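Local coordinates for protein deadlock (Drosophila melanogaster, PDB 5XYV) that forms the Rhino-Deadlock-Cutoff complex with Rhino and Cutoff and is required for oogenesis, its N-terminal region binding Rhino directly, at residues S14-I19 and T35-F40. Sequence-based numbering, arbitrary orientation.
Sequences SCWQHI and TFFKGF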
loop_
_atom_site.group_PDB
_atom_site.type_symbol
_atom_site.label_atom_id
_atom_site.label_comp_id
_atom_site.label_asym_id
_atom_site.label_seq_id
_atom_site.Cartn_x
_atom_site.Cartn_y
_atom_site.Cartn_z
ATOM N N SER C 14 -9.905 -21.625 -4.960
ATOM C CA SER C 14 -9.092 -21.653 -6.165
ATOM C C SER C 14 -7.882 -20.738 -6.025
ATOM O O SER C 14 -6.750 -21.116 -6.363
ATOM C CB SER C 14 -9.927 -21.236 -7.376
ATOM O OG SER C 14 -10.986 -22.147 -7.563
ATOM N N CYS C 15 -8.124 -19.545 -5.504
ATOM C CA CYS C 15 -7.052 -18.606 -5.220
ATOM C C CYS C 15 -6.080 -19.177 -4.196
ATOM O O CYS C 15 -4.883 -18.973 -4.314
ATOM C CB CYS C 15 -7.605 -17.256 -4.725
ATOM S SG CYS C 15 -8.449 -16.290 -5.978
ATOM N N TRP C 16 -6.597 -19.914 -3.212
ATOM C CA TRP C 16 -5.717 -20.566 -2.249
ATOM C C TRP C 16 -4.848 -21.566 -2.965
ATOM O O TRP C 16 -3.653 -21.652 -2.721
ATOM C CB TRP C 16 -6.507 -21.263 -1.129
ATOM C CG TRP C 16 -5.624 -21.905 -0.082
ATOM C CD1 TRP C 16 -5.507 -23.245 0.200
ATOM C CD2 TRP C 16 -4.731 -21.231 0.819
ATOM N NE1 TRP C 16 -4.601 -23.438 1.226
ATOM C CE2 TRP C 16 -4.109 -22.216 1.619
ATOM C CE3 TRP C 16 -4.392 -19.886 1.027
ATOM C CZ2 TRP C 16 -3.179 -21.895 2.613
ATOM C CZ3 TRP C 16 -3.461 -19.576 2.008
ATOM C CH2 TRP C 16 -2.872 -20.571 2.788
ATOM N N GLN C 17 -5.456 -22.312 -3.878
ATOM C CA GLN C 17 -4.728 -23.336 -4.607
ATOM C C GLN C 17 -3.622 -22.693 -5.459
ATOM O O GLN C 17 -2.547 -23.276 -5.646
ATOM C CB GLN C 17 -5.702 -24.146 -5.464
ATOM C CG GLN C 17 -5.262 -25.545 -5.769
ATOM C CD GLN C 17 -5.019 -26.367 -4.507
ATOM O OE1 GLN C 17 -5.768 -26.277 -3.525
ATOM N NE2 GLN C 17 -3.947 -27.145 -4.517
ATOM N N HIS C 18 -3.894 -21.483 -5.950
ATOM C CA HIS C 18 -2.891 -20.673 -6.657
ATOM C C HIS C 18 -1.696 -20.348 -5.771
ATOM O O HIS C 18 -0.544 -20.468 -6.198
ATOM C CB HIS C 18 -3.497 -19.351 -7.165
ATOM C CG HIS C 18 -4.505 -19.523 -8.252
ATOM N ND1 HIS C 18 -5.424 -18.545 -8.579
ATOM C CD2 HIS C 18 -4.730 -20.552 -9.107
ATOM C CE1 HIS C 18 -6.175 -18.968 -9.577
ATOM N NE2 HIS C 18 -5.775 -20.180 -9.917
ATOM N N ILE C 19 -1.976 -19.888 -4.556
ATOM C CA ILE C 19 -0.917 -19.619 -3.592
ATOM C C ILE C 19 -0.105 -20.896 -3.310
ATOM O O ILE C 19 1.121 -20.862 -3.314
ATOM C CB ILE C 19 -1.478 -19.048 -2.276
ATOM C CG1 ILE C 19 -2.083 -17.666 -2.518
ATOM C CG2 ILE C 19 -0.397 -18.990 -1.189
ATOM C CD1 ILE C 19 -2.830 -17.148 -1.348
ATOM N N THR C 35 -2.636 -22.060 9.696
ATOM C CA THR C 35 -2.868 -20.731 10.297
ATOM C C THR C 35 -3.006 -19.664 9.228
ATOM O O THR C 35 -3.864 -18.804 9.323
ATOM C CB THR C 35 -1.751 -20.291 11.283
ATOM O OG1 THR C 35 -0.540 -20.042 10.572
ATOM C CG2 THR C 35 -1.531 -21.322 12.338
ATOM N N PHE C 36 -2.155 -19.731 8.216
ATOM C CA PHE C 36 -2.259 -18.853 7.062
ATOM C C PHE C 36 -3.583 -19.015 6.332
ATOM O O PHE C 36 -4.160 -18.031 5.870
ATOM C CB PHE C 36 -1.105 -19.112 6.086
ATOM C CG PHE C 36 0.157 -18.437 6.480
ATOM C CD1 PHE C 36 0.123 -17.160 7.016
ATOM C CD2 PHE C 36 1.372 -19.068 6.329
ATOM C CE1 PHE C 36 1.289 -16.535 7.403
ATOM C CE2 PHE C 36 2.537 -18.444 6.699
ATOM C CZ PHE C 36 2.497 -17.185 7.240
ATOM N N PHE C 37 -4.064 -20.247 6.228
ATOM C CA PHE C 37 -5.335 -20.480 5.559
ATOM C C PHE C 37 -6.489 -19.853 6.336
ATOM O O PHE C 37 -7.407 -19.274 5.741
ATOM C CB PHE C 37 -5.591 -21.973 5.356
ATOM C CG PHE C 37 -6.904 -22.266 4.684
ATOM C CD1 PHE C 37 -7.129 -21.865 3.374
ATOM C CD2 PHE C 37 -7.920 -22.941 5.363
ATOM C CE1 PHE C 37 -8.342 -22.124 2.750
ATOM C CE2 PHE C 37 -9.125 -23.210 4.757
ATOM C CZ PHE C 37 -9.342 -22.800 3.446
ATOM N N LYS C 38 -6.440 -19.963 7.659
ATOM C CA LYS C 38 -7.468 -19.371 8.509
ATOM C C LYS C 38 -7.494 -17.843 8.398
ATOM O O LYS C 38 -8.553 -17.229 8.407
ATOM C CB LYS C 38 -7.258 -19.787 9.965
ATOM C CG LYS C 38 -8.335 -19.279 10.921
ATOM C CD LYS C 38 -8.093 -19.825 12.318
ATOM C CE LYS C 38 -9.149 -19.378 13.309
ATOM N NZ LYS C 38 -8.824 -19.946 14.646
ATOM N N GLY C 39 -6.323 -17.234 8.298
ATOM C CA GLY C 39 -6.246 -15.802 8.095
ATOM C C GLY C 39 -6.585 -15.412 6.659
ATOM O O GLY C 39 -7.034 -14.299 6.398
ATOM N N PHE C 40 -6.367 -16.327 5.722
ATOM C CA PHE C 40 -6.752 -16.078 4.330
ATOM C C PHE C 40 -8.259 -15.951 4.192
ATOM O O PHE C 40 -8.747 -15.104 3.470
ATOM C CB PHE C 40 -6.222 -17.201 3.442
ATOM C CG PHE C 40 -6.837 -17.245 2.074
ATOM C CD1 PHE C 40 -6.469 -16.317 1.094
ATOM C CD2 PHE C 40 -7.757 -18.227 1.751
ATOM C CE1 PHE C 40 -7.036 -16.369 -0.187
ATOM C CE2 PHE C 40 -8.299 -18.302 0.464
ATOM C CZ PHE C 40 -7.944 -17.359 -0.498
#
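Trp16 reaches from one helix to the other and meets Phe37 and Phe40, forming an aromatic cluster. Its CG lies anti to the backbone N (chi1 -178°), toward the other helix. Phe37 turns its edge to the indole face: Phe37 CD1 stands over the centre of the indole, 3.5 Å from Trp16 CE2, with the Phe37 and pyrrole planes at 56°. The same residue adds a CH-pi contact, Phe37 CA lying 4.1 Å from the centroid of the Trp16 six-membered ring. The Phe40 and Trp16 side chains point opposite ways as they pass; Trp16 CE3 lies over one Phe40 face, off-centre toward the rim, 3.7 Å from Phe40 CG, the six-membered ring and Phe40 inclined at 37°.

Apolar contacts enlarge the patch. Phe36 CB touches Trp16 CH2 at 4.0 Å while its ring turns off from the contact, and Phe40 CZ comes within 4.2 Å of Cys15 CB.

This buried, largely apolar interface joins helices 9-23 and 30-45 as a roughly antiparallel helical hairpin within the N-terminal region required for binding Rhino. Leu13 extends the packing around Phe37, Trp44 meets Phe40 edge-to-face, and Rhino packs on both helices, its Met23 touching Ile19 and Phe36.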